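Long-range contacts in polyketide synthase (Synechococcus sp., PDB 4GOX), which probably transfers a sulfo group from PAPS to a polyketide intermediate, as the sulfotransferase domain of a cyanobacterial olefin synthase: residues 57-62 with 130-135; 26-31 with 144-149. All blocks are in the same frame, centred on the assembly; numbering follows the deposited sequence.

Interaction 1 (57-62 with 130-135)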
loop_
_atom_site.group_PDB
_atom_site.type_symbol
_atom_site.label_atom_id
_atom_site.label_comp_id
_atom_site.label_asym_id
_atom_site.label_seq_id
_atom_site.Cartn_x
_atom_site.Cartn_y
_atom_site.Cartn_z
ATOM N N HIS A 57 -8.544 -0.178 -2.097
ATOM C CA HIS A 57 -9.030 1.201 -1.938
ATOM C C HIS A 57 -10.340 1.271 -1.139
ATOM O O HIS A 57 -11.356 1.744 -1.643
ATOM C CB HIS A 57 -9.100 1.974 -3.290
ATOM C CG HIS A 57 -8.958 3.463 -3.102
ATOM N ND1 HIS A 57 -7.838 4.014 -2.477
ATOM C CD2 HIS A 57 -9.833 4.463 -3.373
ATOM C CE1 HIS A 57 -8.050 5.320 -2.444
ATOM N NE2 HIS A 57 -9.238 5.638 -2.968
ATOM N N LEU A 58 -10.321 0.718 0.086
ATOM C CA LEU A 58 -11.492 0.641 0.984
ATOM C C LEU A 58 -11.443 1.637 2.164
ATOM O O LEU A 58 -12.446 2.269 2.476
ATOM C CB LEU A 58 -11.572 -0.780 1.564
ATOM C CG LEU A 58 -11.957 -1.914 0.582
ATOM C CD1 LEU A 58 -11.695 -3.294 1.214
ATOM C CD2 LEU A 58 -13.424 -1.771 0.164
ATOM N N LEU A 59 -10.283 1.761 2.822
ATOM C CA LEU A 59 -10.094 2.607 4.011
ATOM C C LEU A 59 -10.624 4.054 3.959
ATOM O O LEU A 59 -11.187 4.467 4.973
ATOM C CB LEU A 59 -8.647 2.504 4.508
ATOM C CG LEU A 59 -8.362 2.838 5.982
ATOM C CD1 LEU A 59 -9.043 1.828 6.913
ATOM C CD2 LEU A 59 -6.873 2.786 6.246
ATOM N N PRO A 60 -10.545 4.832 2.827
ATOM C CA PRO A 60 -11.051 6.226 2.842
ATOM C C PRO A 60 -12.552 6.414 2.970
ATOM O O PRO A 60 -13.010 7.553 3.073
ATOM C CB PRO A 60 -10.638 6.758 1.464
ATOM C CG PRO A 60 -9.558 5.864 0.983
ATOM C CD PRO A 60 -9.875 4.537 1.541
ATOM N N PHE A 61 -13.325 5.326 2.911
ATOM C CA PHE A 61 -14.793 5.399 2.849
ATOM C C PHE A 61 -15.476 4.739 4.010
ATOM O O PHE A 61 -14.954 3.795 4.586
ATOM C CB PHE A 61 -15.250 4.725 1.538
ATOM C CG PHE A 61 -14.431 5.188 0.350
ATOM C CD1 PHE A 61 -14.601 6.474 -0.176
ATOM C CD2 PHE A 61 -13.452 4.372 -0.200
ATOM C CE1 PHE A 61 -13.834 6.908 -1.266
ATOM C CE2 PHE A 61 -12.664 4.820 -1.266
ATOM C CZ PHE A 61 -12.866 6.087 -1.795
ATOM N N GLU A 62 -16.649 5.230 4.340
ATOM C CA GLU A 62 -17.477 4.726 5.418
ATOM C C GLU A 62 -18.232 3.460 4.944
ATOM O O GLU A 62 -18.150 2.405 5.583
ATOM C CB GLU A 62 -18.440 5.857 5.861
ATOM C CG GLU A 62 -19.240 5.563 7.100
ATOM C CD GLU A 62 -18.391 5.349 8.326
ATOM O OE1 GLU A 62 -17.953 6.351 8.934
ATOM O OE2 GLU A 62 -18.170 4.171 8.684
ATOM N N PRO A 130 -0.795 3.357 -1.915
ATOM C CA PRO A 130 0.118 4.522 -1.977
ATOM C C PRO A 130 -0.615 5.864 -1.761
ATOM O O PRO A 130 -0.051 6.927 -1.999
ATOM C CB PRO A 130 0.679 4.450 -3.402
ATOM C CG PRO A 130 -0.403 3.730 -4.215
ATOM C CD PRO A 130 -1.335 3.003 -3.251
ATOM N N SER A 131 -1.887 5.825 -1.357
ATOM C CA SER A 131 -2.659 7.045 -1.170
ATOM C C SER A 131 -3.297 7.153 0.220
ATOM O O SER A 131 -3.506 8.269 0.632
ATOM C CB SER A 131 -3.713 7.192 -2.281
ATOM O OG SER A 131 -4.718 6.218 -2.140
ATOM N N TYR A 132 -3.520 6.028 0.977
ATOM C CA TYR A 132 -4.122 6.157 2.332
ATOM C C TYR A 132 -3.333 7.146 3.216
ATOM O O TYR A 132 -3.952 7.941 3.908
ATOM C CB TYR A 132 -4.228 4.822 3.097
ATOM C CG TYR A 132 -5.127 3.713 2.569
ATOM C CD1 TYR A 132 -6.078 3.959 1.578
ATOM C CD2 TYR A 132 -5.063 2.433 3.106
ATOM C CE1 TYR A 132 -6.879 2.925 1.072
ATOM C CE2 TYR A 132 -5.861 1.395 2.617
ATOM C CZ TYR A 132 -6.766 1.645 1.601
ATOM O OH TYR A 132 -7.563 0.610 1.173
ATOM N N GLY A 133 -2.003 7.116 3.149
ATOM C CA GLY A 133 -1.134 8.004 3.956
ATOM C C GLY A 133 -1.157 9.479 3.624
ATOM O O GLY A 133 -0.675 10.292 4.417
ATOM N N SER A 134 -1.763 9.867 2.474
ATOM C CA SER A 134 -1.880 11.285 2.079
ATOM C C SER A 134 -2.809 12.097 2.979
ATOM O O SER A 134 -2.773 13.320 2.959
ATOM C CB SER A 134 -2.340 11.396 0.627
ATOM O OG SER A 134 -1.307 10.895 -0.211
ATOM N N ASP A 135 -3.629 11.412 3.780
ATOM C CA ASP A 135 -4.607 12.022 4.675
ATOM C C ASP A 135 -4.636 11.213 5.963
ATOM O O ASP A 135 -5.086 10.060 5.987
ATOM C CB ASP A 135 -5.999 11.989 4.005
ATOM C CG ASP A 135 -7.124 12.704 4.734
ATOM O OD1 ASP A 135 -6.902 13.163 5.886
ATOM O OD2 ASP A 135 -8.211 12.838 4.145
HETATM O O HOH W 1 -5.623 -0.005 -1.158
#

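Interaction 2 (26-31 with 144-149)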
loop_
_atom_site.group_PDB
_atom_site.type_symbol
_atom_site.label_atom_id
_atom_site.label_comp_id
_atom_site.label_asym_id
_atom_site.label_seq_id
_atom_site.Cartn_x
_atom_site.Cartn_y
_atom_site.Cartn_z
ATOM N N ILE A 26 -4.740 -7.968 10.317
ATOM C CA ILE A 26 -4.753 -7.350 8.991
ATOM C C ILE A 26 -3.478 -6.556 8.919
ATOM O O ILE A 26 -2.987 -6.074 9.947
ATOM C CB ILE A 26 -6.015 -6.444 8.726
ATOM C CG1 ILE A 26 -6.086 -6.023 7.230
ATOM C CG2 ILE A 26 -6.090 -5.209 9.688
ATOM C CD1 ILE A 26 -7.269 -5.356 6.792
ATOM N N ALA A 27 -2.948 -6.395 7.717
ATOM C CA ALA A 27 -1.765 -5.586 7.555
ATOM C C ALA A 27 -1.947 -4.638 6.388
ATOM O O ALA A 27 -2.727 -4.917 5.476
ATOM C CB ALA A 27 -0.520 -6.457 7.374
ATOM N N PHE A 28 -1.242 -3.505 6.440
ATOM C CA PHE A 28 -1.269 -2.524 5.375
ATOM C C PHE A 28 0.145 -2.241 4.910
ATOM O O PHE A 28 1.056 -2.178 5.740
ATOM C CB PHE A 28 -1.864 -1.188 5.884
ATOM C CG PHE A 28 -3.316 -1.252 6.270
ATOM C CD1 PHE A 28 -4.307 -0.908 5.360
ATOM C CD2 PHE A 28 -3.693 -1.623 7.557
ATOM C CE1 PHE A 28 -5.654 -0.980 5.711
ATOM C CE2 PHE A 28 -5.034 -1.701 7.906
ATOM C CZ PHE A 28 -6.012 -1.380 6.980
ATOM N N ILE A 29 0.295 -1.945 3.612
ATOM C CA ILE A 29 1.547 -1.446 3.046
ATOM C C ILE A 29 1.199 -0.019 2.732
ATOM O O ILE A 29 0.331 0.249 1.890
ATOM C CB ILE A 29 2.101 -2.172 1.781
ATOM C CG1 ILE A 29 2.419 -3.648 2.057
ATOM C CG2 ILE A 29 3.360 -1.417 1.264
ATOM C CD1 ILE A 29 2.625 -4.460 0.788
ATOM N N LEU A 30 1.835 0.902 3.471
ATOM C CA LEU A 30 1.612 2.308 3.327
ATOM C C LEU A 30 2.857 2.982 2.825
ATOM O O LEU A 30 3.962 2.742 3.316
ATOM C CB LEU A 30 1.173 2.931 4.671
ATOM C CG LEU A 30 -0.070 2.333 5.359
ATOM C CD1 LEU A 30 -0.213 2.920 6.735
ATOM C CD2 LEU A 30 -1.342 2.595 4.550
ATOM N N SER A 31 2.677 3.867 1.857
ATOM C CA SER A 31 3.783 4.652 1.323
ATOM C C SER A 31 3.247 5.820 0.544
ATOM O O SER A 31 2.046 5.932 0.278
ATOM C CB SER A 31 4.642 3.804 0.383
ATOM O OG SER A 31 3.984 3.509 -0.837
ATOM N N ILE A 144 -9.692 2.901 14.230
ATOM C CA ILE A 144 -11.103 2.858 14.607
ATOM C C ILE A 144 -11.700 1.466 14.312
ATOM O O ILE A 144 -12.408 0.913 15.149
ATOM C CB ILE A 144 -11.896 4.047 13.963
ATOM C CG1 ILE A 144 -11.733 5.318 14.840
ATOM C CG2 ILE A 144 -13.394 3.727 13.767
ATOM C CD1 ILE A 144 -11.863 6.643 14.136
ATOM N N LEU A 145 -11.398 0.892 13.139
ATOM C CA LEU A 145 -11.960 -0.401 12.705
ATOM C C LEU A 145 -11.323 -1.669 13.275
ATOM O O LEU A 145 -12.023 -2.669 13.428
ATOM C CB LEU A 145 -11.949 -0.522 11.166
ATOM C CG LEU A 145 -12.737 0.507 10.345
ATOM C CD1 LEU A 145 -12.410 0.354 8.864
ATOM C CD2 LEU A 145 -14.252 0.402 10.597
ATOM N N PHE A 146 -10.007 -1.649 13.531
ATOM C CA PHE A 146 -9.238 -2.838 13.920
ATOM C C PHE A 146 -8.515 -2.761 15.249
ATOM O O PHE A 146 -7.988 -1.708 15.613
ATOM C CB PHE A 146 -8.201 -3.148 12.830
ATOM C CG PHE A 146 -8.760 -3.187 11.429
ATOM C CD1 PHE A 146 -9.504 -4.279 10.988
ATOM C CD2 PHE A 146 -8.501 -2.154 10.532
ATOM C CE1 PHE A 146 -10.017 -4.316 9.692
ATOM C CE2 PHE A 146 -8.999 -2.203 9.234
ATOM C CZ PHE A 146 -9.762 -3.278 8.827
ATOM N N ASP A 147 -8.410 -3.914 15.923
ATOM C CA ASP A 147 -7.696 -4.056 17.193
ATOM C C ASP A 147 -6.228 -4.313 16.947
ATOM O O ASP A 147 -5.384 -3.789 17.673
ATOM C CB ASP A 147 -8.232 -5.280 17.967
ATOM C CG ASP A 147 -9.445 -5.068 18.855
ATOM O OD1 ASP A 147 -10.033 -6.080 19.298
ATOM O OD2 ASP A 147 -9.762 -3.889 19.172
ATOM N N GLN A 148 -5.928 -5.156 15.945
ATOM C CA GLN A 148 -4.593 -5.669 15.647
ATOM C C GLN A 148 -4.046 -5.353 14.252
ATOM O O GLN A 148 -3.324 -6.187 13.701
ATOM C CB GLN A 148 -4.581 -7.196 15.882
ATOM C CG GLN A 148 -4.504 -7.604 17.347
ATOM C CD GLN A 148 -3.079 -7.731 17.820
ATOM O OE1 GLN A 148 -2.485 -8.816 17.783
ATOM N NE2 GLN A 148 -2.498 -6.627 18.285
ATOM N N ALA A 149 -4.326 -4.150 13.690
ATOM C CA ALA A 149 -3.755 -3.781 12.383
ATOM C C ALA A 149 -2.242 -3.594 12.490
ATOM O O ALA A 149 -1.755 -3.014 13.459
ATOM C CB ALA A 149 -4.391 -2.503 11.857
#

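Interaction 1 (57-62 with 130-135)
Pro60 and Tyr132 bring the two backbones closest, with their CA atoms 6.9 Å apart. Residues 57-62 include a type I beta turn from Leu58 to Phe61. Residues 130-135 carry a short 3-10 segment, 132-134. Both belong to loops that follow parallel strands of the sulfotransferase fold, 50-51 and 124-129. Tyr132 reaches into the start of the turn. Its CG stands anti to the carbonyl carbon (chi1 -64°), and the ring beyond it lies among residues 57-60. Leu58 N donates to Tyr132 OH at 3.0 Å, with an N-H...O angle of 150°. Leu59 N adds a weak bond to the same oxygen. A water that receives the N-H of His57 gives Tyr132 OH another weak one. The strongest polar partner of this buried hydroxyl is Asp127 OD1, a hydrogen bond to strand 124-129. A phenylalanine in place of Tyr132 would probably leave the Leu58 N-H and Asp127 OD1 without this shared partner, loosening the turn from the sheet. Leu59 CB sits over one face of the Tyr132 ring, offset toward the rim and 3.6 Å from its centroid, in a CH-pi contact. Leu59 CD2 adds a contact to Tyr132 CD2. Pro60 crosses the phenol at about a right angle, and its CD approaches Tyr132 CE1 to 3.4 Å. At the edge of the imidazole, near its plane, Ser131 OG lies 3.5 Å from His57 CE1.

Interaction 2 (26-31 with 144-149)
Ile26 and Phe146 form the tight part of this contact, between the strand 26-30 and the turn that follows the helix 136-145. Ile26 CG1 is anti to the backbone N (chi1 -170°), while CG2 sits between N and the carbonyl carbon. Ile26 CG2 lies over the centre of the Phe146 ring, 3.8 Å from its centroid, in a CH-pi contact. Ile26 CD1 reaches Phe146 CZ at 3.8 Å. Leu145 CB packs on the opposite face, so the ring is held between two aliphatic groups. Phe28 brings its edge: its CZ is 3.8 Å from Phe146 CE2. Ala149 CB touches both Ile26 CG2 and the rim of Phe28. The Gln148 side is looser. Its side chain is exposed and poorly ordered, and its end turns from the strand. No hydrogen bond joins the two segments; the backbones meet through a CA-H...O contact, Ala149 CA to Ile26 O at 3.4 Å. Just beyond, the backbones of Ile26 and Phe28 hydrogen-bond to that of Lys150, and strand 26-30 runs between the parallel strands 124-129 and 149-155. Helix 109-119 packs on this cluster through Tyr113, which meets Phe146 edge-to-face and also touches Ile26 and Phe28.

Overall arrangement
The two contacts join into one core, with their centres about 11 Å apart. Tyr132 CE2 of interaction 1 packs against Phe28 CD1 of interaction 2 at 3.9 Å, and Leu59 CD2 reaches Phe28 CE1 at 4.0 Å. Tyr132 CB also touches Leu30 CD2. Tyr113 of helix 109-119 contacts side chains in both. In sequence, both segments of interaction 1 fall between the two segments of interaction 2. Neither contact lies at the nucleotide itself: bound adenosine-3'-5'-diphosphate is about 10 Å from the side chain of Ser131 and about 13 Å from that of Phe28. Strand 26-30 leads toward the phosphate-binding loop expected in this family.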